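Local structure of Asp/Glu-specific dipeptidyl-peptidase (Flavobacterium psychrophilum, 5JXF) at residues I398-V412 against L538-Y550. The protein removes dipeptides from the N-terminus of oligopeptides as a serine peptidase of family S46, cleaving strictly after aspartate or glutamate. Residues are numbered along the deposited sequence; the frame is centred on the assembly and turned at random.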
loop_
_atom_site.group_PDB
_atom_site.type_symbol
_atom_site.label_atom_id
_atom_site.label_comp_id
_atom_site.label_asym_id
_atom_site.label_seq_id
_atom_site.Cartn_x
_atom_site.Cartn_y
_atom_site.Cartn_z
ATOM N N ILE A 398 -27.833 13.318 -23.711
ATOM C CA ILE A 398 -28.344 12.273 -22.824
ATOM C C ILE A 398 -27.829 12.417 -21.387
ATOM O O ILE A 398 -28.472 11.952 -20.446
ATOM C CB ILE A 398 -27.970 10.865 -23.353
ATOM C CG1 ILE A 398 -28.900 9.801 -22.757
ATOM C CG2 ILE A 398 -26.486 10.561 -23.068
ATOM C CD1 ILE A 398 -28.739 8.418 -23.371
ATOM N N THR A 399 -26.683 13.082 -21.239
ATOM C CA THR A 399 -25.955 13.216 -19.971
ATOM C C THR A 399 -26.803 13.349 -18.683
ATOM O O THR A 399 -26.609 12.577 -17.749
ATOM C CB THR A 399 -24.988 14.428 -20.043
ATOM O OG1 THR A 399 -23.848 14.090 -20.841
ATOM C CG2 THR A 399 -24.520 14.836 -18.654
ATOM N N PRO A 400 -27.748 14.314 -18.625
ATOM C CA PRO A 400 -28.456 14.497 -17.350
ATOM C C PRO A 400 -29.487 13.405 -17.075
ATOM O O PRO A 400 -29.825 13.155 -15.920
ATOM C CB PRO A 400 -29.159 15.848 -17.525
ATOM C CG PRO A 400 -28.657 16.411 -18.825
ATOM C CD PRO A 400 -28.240 15.256 -19.642
ATOM N N TYR A 401 -30.002 12.786 -18.130
ATOM C CA TYR A 401 -30.927 11.673 -17.973
ATOM C C TYR A 401 -30.178 10.451 -17.471
ATOM O O TYR A 401 -30.604 9.814 -16.511
ATOM C CB TYR A 401 -31.638 11.374 -19.290
ATOM C CG TYR A 401 -32.346 12.578 -19.843
ATOM C CD1 TYR A 401 -33.633 12.900 -19.433
ATOM C CD2 TYR A 401 -31.713 13.420 -20.744
ATOM C CE1 TYR A 401 -34.277 14.012 -19.926
ATOM C CE2 TYR A 401 -32.347 14.538 -21.240
ATOM C CZ TYR A 401 -33.628 14.831 -20.828
ATOM O OH TYR A 401 -34.262 15.947 -21.324
ATOM N N ALA A 402 -29.054 10.145 -18.116
ATOM C CA ALA A 402 -28.233 8.991 -17.752
ATOM C C ALA A 402 -27.825 9.045 -16.285
ATOM O O ALA A 402 -27.919 8.055 -15.560
ATOM C CB ALA A 402 -27.002 8.922 -18.640
ATOM N N VAL A 403 -27.380 10.217 -15.854
ATOM C CA VAL A 403 -27.045 10.437 -14.461
ATOM C C VAL A 403 -28.255 10.215 -13.553
ATOM O O VAL A 403 -28.195 9.426 -12.614
ATOM C CB VAL A 403 -26.495 11.860 -14.250
ATOM C CG1 VAL A 403 -26.585 12.261 -12.788
ATOM C CG2 VAL A 403 -25.066 11.944 -14.757
ATOM N N SER A 404 -29.351 10.910 -13.847
ATOM C CA SER A 404 -30.572 10.820 -13.052
ATOM C C SER A 404 -31.089 9.371 -13.048
ATOM O O SER A 404 -31.636 8.882 -12.054
ATOM C CB SER A 404 -31.630 11.785 -13.604
ATOM O OG SER A 404 -32.729 11.936 -12.722
ATOM N N ARG A 405 -30.893 8.681 -14.164
ATOM C CA ARG A 405 -31.229 7.273 -14.246
ATOM C C ARG A 405 -30.381 6.456 -13.269
ATOM O O ARG A 405 -30.898 5.597 -12.550
ATOM C CB ARG A 405 -31.024 6.768 -15.668
ATOM C CG ARG A 405 -31.531 5.382 -15.901
ATOM C CD ARG A 405 -31.274 4.980 -17.331
ATOM N NE ARG A 405 -31.511 3.556 -17.548
ATOM C CZ ARG A 405 -30.587 2.614 -17.428
ATOM N NH1 ARG A 405 -29.344 2.937 -17.085
ATOM N NH2 ARG A 405 -30.909 1.344 -17.654
ATOM N N ASP A 406 -29.081 6.726 -13.254
ATOM C CA ASP A 406 -28.167 6.008 -12.368
ATOM C C ASP A 406 -28.589 6.156 -10.919
ATOM O O ASP A 406 -28.604 5.187 -10.161
ATOM C CB ASP A 406 -26.736 6.505 -12.549
ATOM C CG ASP A 406 -26.078 5.943 -13.790
ATOM O OD1 ASP A 406 -26.548 4.901 -14.302
ATOM O OD2 ASP A 406 -25.080 6.542 -14.244
ATOM N N TYR A 407 -28.946 7.381 -10.550
ATOM C CA TYR A 407 -29.437 7.650 -9.210
ATOM C C TYR A 407 -30.725 6.874 -8.934
ATOM O O TYR A 407 -30.920 6.383 -7.827
ATOM C CB TYR A 407 -29.652 9.159 -8.999
ATOM C CG TYR A 407 -28.390 9.922 -8.642
ATOM C CD1 TYR A 407 -27.882 9.890 -7.345
ATOM C CD2 TYR A 407 -27.710 10.677 -9.590
ATOM C CE1 TYR A 407 -26.727 10.563 -7.004
ATOM C CE2 TYR A 407 -26.547 11.368 -9.251
ATOM C CZ TYR A 407 -26.067 11.303 -7.955
ATOM O OH TYR A 407 -24.919 11.972 -7.605
ATOM N N PHE A 408 -31.596 6.736 -9.931
ATOM C CA PHE A 408 -32.835 5.983 -9.707
ATOM C C PHE A 408 -32.591 4.474 -9.555
ATOM O O PHE A 408 -33.045 3.866 -8.584
ATOM C CB PHE A 408 -33.845 6.226 -10.828
ATOM C CG PHE A 408 -35.117 5.453 -10.653
ATOM C CD1 PHE A 408 -36.121 5.927 -9.826
ATOM C CD2 PHE A 408 -35.303 4.234 -11.300
ATOM C CE1 PHE A 408 -37.296 5.208 -9.654
ATOM C CE2 PHE A 408 -36.469 3.511 -11.129
ATOM C CZ PHE A 408 -37.465 4.000 -10.302
ATOM N N ASN A 409 -31.900 3.864 -10.516
ATOM C CA ASN A 409 -31.531 2.453 -10.397
ATOM C C ASN A 409 -30.759 2.119 -9.111
ATOM O O ASN A 409 -31.003 1.081 -8.487
ATOM C CB ASN A 409 -30.674 2.005 -11.585
ATOM C CG ASN A 409 -31.383 2.127 -12.899
ATOM O OD1 ASN A 409 -32.606 2.010 -12.978
ATOM N ND2 ASN A 409 -30.612 2.348 -13.957
ATOM N N GLU A 410 -29.815 2.979 -8.727
ATOM C CA GLU A 410 -28.940 2.638 -7.605
ATOM C C GLU A 410 -29.676 2.785 -6.286
ATOM O O GLU A 410 -29.456 2.011 -5.359
ATOM C CB GLU A 410 -27.667 3.496 -7.607
ATOM C CG GLU A 410 -26.615 3.042 -8.620
ATOM C CD GLU A 410 -25.912 1.735 -8.234
ATOM O OE1 GLU A 410 -25.633 1.516 -7.033
ATOM O OE2 GLU A 410 -25.634 0.920 -9.139
ATOM N N VAL A 411 -30.575 3.755 -6.213
ATOM C CA VAL A 411 -31.178 4.095 -4.934
ATOM C C VAL A 411 -32.499 3.370 -4.714
ATOM O O VAL A 411 -32.775 2.880 -3.618
ATOM C CB VAL A 411 -31.381 5.614 -4.808
ATOM C CG1 VAL A 411 -32.267 5.944 -3.618
ATOM C CG2 VAL A 411 -30.025 6.313 -4.688
ATOM N N VAL A 412 -33.306 3.275 -5.761
ATOM C CA VAL A 412 -34.618 2.654 -5.635
ATOM C C VAL A 412 -34.593 1.162 -5.991
ATOM O O VAL A 412 -35.192 0.343 -5.291
ATOM C CB VAL A 412 -35.647 3.385 -6.512
ATOM C CG1 VAL A 412 -36.998 2.695 -6.444
ATOM C CG2 VAL A 412 -35.756 4.835 -6.077
ATOM N N LEU A 538 -41.391 8.418 -6.951
ATOM C CA LEU A 538 -40.081 8.371 -7.580
ATOM C C LEU A 538 -40.150 7.621 -8.908
ATOM O O LEU A 538 -39.462 7.971 -9.872
ATOM C CB LEU A 538 -39.063 7.702 -6.651
ATOM C CG LEU A 538 -39.086 8.089 -5.169
ATOM C CD1 LEU A 538 -38.195 7.150 -4.377
ATOM C CD2 LEU A 538 -38.665 9.534 -4.960
ATOM N N ALA A 539 -40.988 6.589 -8.948
ATOM C CA ALA A 539 -41.072 5.707 -10.112
ATOM C C ALA A 539 -41.738 6.369 -11.323
ATOM O O ALA A 539 -41.142 6.441 -12.399
ATOM C CB ALA A 539 -41.809 4.419 -9.743
ATOM N N ASP A 540 -42.966 6.851 -11.170
ATOM C CA ASP A 540 -43.627 7.437 -12.331
ATOM C C ASP A 540 -42.973 8.771 -12.699
ATOM O O ASP A 540 -43.080 9.217 -13.838
ATOM C CB ASP A 540 -45.143 7.582 -12.115
ATOM C CG ASP A 540 -45.500 8.180 -10.777
ATOM O OD1 ASP A 540 -44.881 9.189 -10.383
ATOM O OD2 ASP A 540 -46.412 7.635 -10.119
ATOM N N ASN A 541 -42.260 9.381 -11.753
ATOM C CA ASN A 541 -41.424 10.530 -12.083
ATOM C C ASN A 541 -40.300 10.118 -13.026
ATOM O O ASN A 541 -39.980 10.829 -13.978
ATOM C CB ASN A 541 -40.837 11.171 -10.827
ATOM C CG ASN A 541 -39.829 12.258 -11.147
ATOM O OD1 ASN A 541 -40.191 13.413 -11.357
ATOM N ND2 ASN A 541 -38.554 11.888 -11.185
ATOM N N TYR A 542 -39.700 8.964 -12.746
ATOM C CA TYR A 542 -38.664 8.418 -13.613
ATOM C C TYR A 542 -39.258 7.953 -14.946
ATOM O O TYR A 542 -38.815 8.376 -16.019
ATOM C CB TYR A 542 -37.929 7.258 -12.920
ATOM C CG TYR A 542 -37.032 6.459 -13.848
ATOM C CD1 TYR A 542 -35.853 7.007 -14.347
ATOM C CD2 TYR A 542 -37.360 5.154 -14.220
ATOM C CE1 TYR A 542 -35.030 6.285 -15.202
ATOM C CE2 TYR A 542 -36.541 4.421 -15.068
ATOM C CZ TYR A 542 -35.378 4.993 -15.555
ATOM O OH TYR A 542 -34.562 4.270 -16.398
ATOM N N SER A 543 -40.275 7.100 -14.869
ATOM C CA SER A 543 -40.808 6.441 -16.061
ATOM C C SER A 543 -41.474 7.417 -17.024
ATOM O O SER A 543 -41.672 7.100 -18.195
ATOM C CB SER A 543 -41.809 5.355 -15.677
ATOM O OG SER A 543 -42.932 5.921 -15.032
ATOM N N LYS A 544 -41.822 8.602 -16.541
ATOM C CA LYS A 544 -42.478 9.562 -17.410
ATOM C C LYS A 544 -41.591 10.750 -17.766
ATOM O O LYS A 544 -41.710 11.298 -18.858
ATOM C CB LYS A 544 -43.784 10.042 -16.771
ATOM C CG LYS A 544 -44.752 8.907 -16.439
ATOM N N ASN A 545 -40.690 11.138 -16.871
ATOM C CA ASN A 545 -39.942 12.378 -17.074
ATOM C C ASN A 545 -38.443 12.215 -17.310
ATOM O O ASN A 545 -37.723 13.204 -17.451
ATOM C CB ASN A 545 -40.160 13.307 -15.881
ATOM C CG ASN A 545 -41.626 13.520 -15.579
ATOM O OD1 ASN A 545 -42.474 13.410 -16.468
ATOM N ND2 ASN A 545 -41.936 13.828 -14.322
ATOM N N ILE A 546 -37.965 10.975 -17.341
ATOM C CA ILE A 546 -36.551 10.710 -17.597
ATOM C C ILE A 546 -36.398 9.572 -18.598
ATOM O O ILE A 546 -35.730 9.709 -19.627
ATOM C CB ILE A 546 -35.791 10.345 -16.303
ATOM C CG1 ILE A 546 -36.164 11.306 -15.173
ATOM C CG2 ILE A 546 -34.291 10.340 -16.548
ATOM C CD1 ILE A 546 -35.507 11.001 -13.862
ATOM N N ALA A 547 -37.043 8.454 -18.281
ATOM C CA ALA A 547 -36.976 7.235 -19.090
ATOM C C ALA A 547 -37.360 7.401 -20.570
ATOM O O ALA A 547 -36.660 6.866 -21.430
ATOM C CB ALA A 547 -37.841 6.147 -18.456
ATOM N N PRO A 548 -38.469 8.116 -20.879
ATOM C CA PRO A 548 -38.784 8.251 -22.307
ATOM C C PRO A 548 -37.630 8.851 -23.108
ATOM O O PRO A 548 -37.197 8.263 -24.101
ATOM C CB PRO A 548 -39.998 9.195 -22.315
ATOM C CG PRO A 548 -40.625 9.018 -20.985
ATOM C CD PRO A 548 -39.482 8.783 -20.036
ATOM N N ARG A 549 -37.121 9.995 -22.662
ATOM C CA ARG A 549 -36.073 10.685 -23.397
ATOM C C ARG A 549 -34.778 9.862 -23.455
ATOM O O ARG A 549 -34.213 9.679 -24.537
ATOM C CB ARG A 549 -35.812 12.056 -22.780
ATOM C CG ARG A 549 -34.732 12.832 -23.491
ATOM C CD ARG A 549 -35.302 13.589 -24.698
ATOM N NE ARG A 549 -34.448 14.712 -25.072
ATOM C CZ ARG A 549 -33.911 14.870 -26.276
ATOM N NH1 ARG A 549 -34.139 13.973 -27.224
ATOM N NH2 ARG A 549 -33.137 15.917 -26.527
ATOM N N TYR A 550 -34.324 9.360 -22.305
ATOM C CA TYR A 550 -33.126 8.514 -22.248
ATOM C C TYR A 550 -33.166 7.349 -23.245
ATOM O O TYR A 550 -32.184 7.083 -23.938
ATOM C CB TYR A 550 -32.924 7.957 -20.837
ATOM C CG TYR A 550 -31.754 6.986 -20.717
ATOM C CD1 TYR A 550 -30.479 7.444 -20.429
ATOM C CD2 TYR A 550 -31.928 5.606 -20.902
ATOM C CE1 TYR A 550 -29.407 6.566 -20.315
ATOM C CE2 TYR A 550 -30.862 4.728 -20.808
ATOM C CZ TYR A 550 -29.604 5.214 -20.506
ATOM O OH TYR A 550 -28.533 4.353 -20.396
#
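Phe408 and Tyr542 stack toward the Val412 end of an aromatic, largely apolar packing contact between helix 386-415 and the consecutive helices 530-545 and 547-571, across the break at Ile546, away from the catalytic site. The two rings form an offset stack, centroids 4.3 Å apart and planes at 9°. CG of Phe408 lies anti to its backbone N (chi1 179°), which sends the ring across to the facing helix. Ala547 CB covers the other face of the Tyr542 ring. Further along, Val412 CG2 meets Leu538 CD1 at 3.8 Å. The contact belongs to the helical part of this S46 peptidase, where segments 398-412 and 538-545 run roughly antiparallel. Ile546 is the first residue past helix 530-545 to leave helical angles and sits at the N-cap position of helix 547-571. Its CG2 lies 3.9 Å from Tyr401 CD1, and its CD1 reaches Ser404. Tyr542 O accepts from both Ile546 N and Ala547 N. Beyond the break, the extended Arg405 chain crosses one face of the Tyr550 ring. Arg405 CD sits 3.5 Å from the ring centroid in a CH-pi contact, and the guanidinium is turned 3° from the ring plane. Arg549 CG packs over one face of Tyr401, 3.7 Å from the Tyr401 ring centroid; Arg549 NH1 forms a salt bridge with Glu552 OE1.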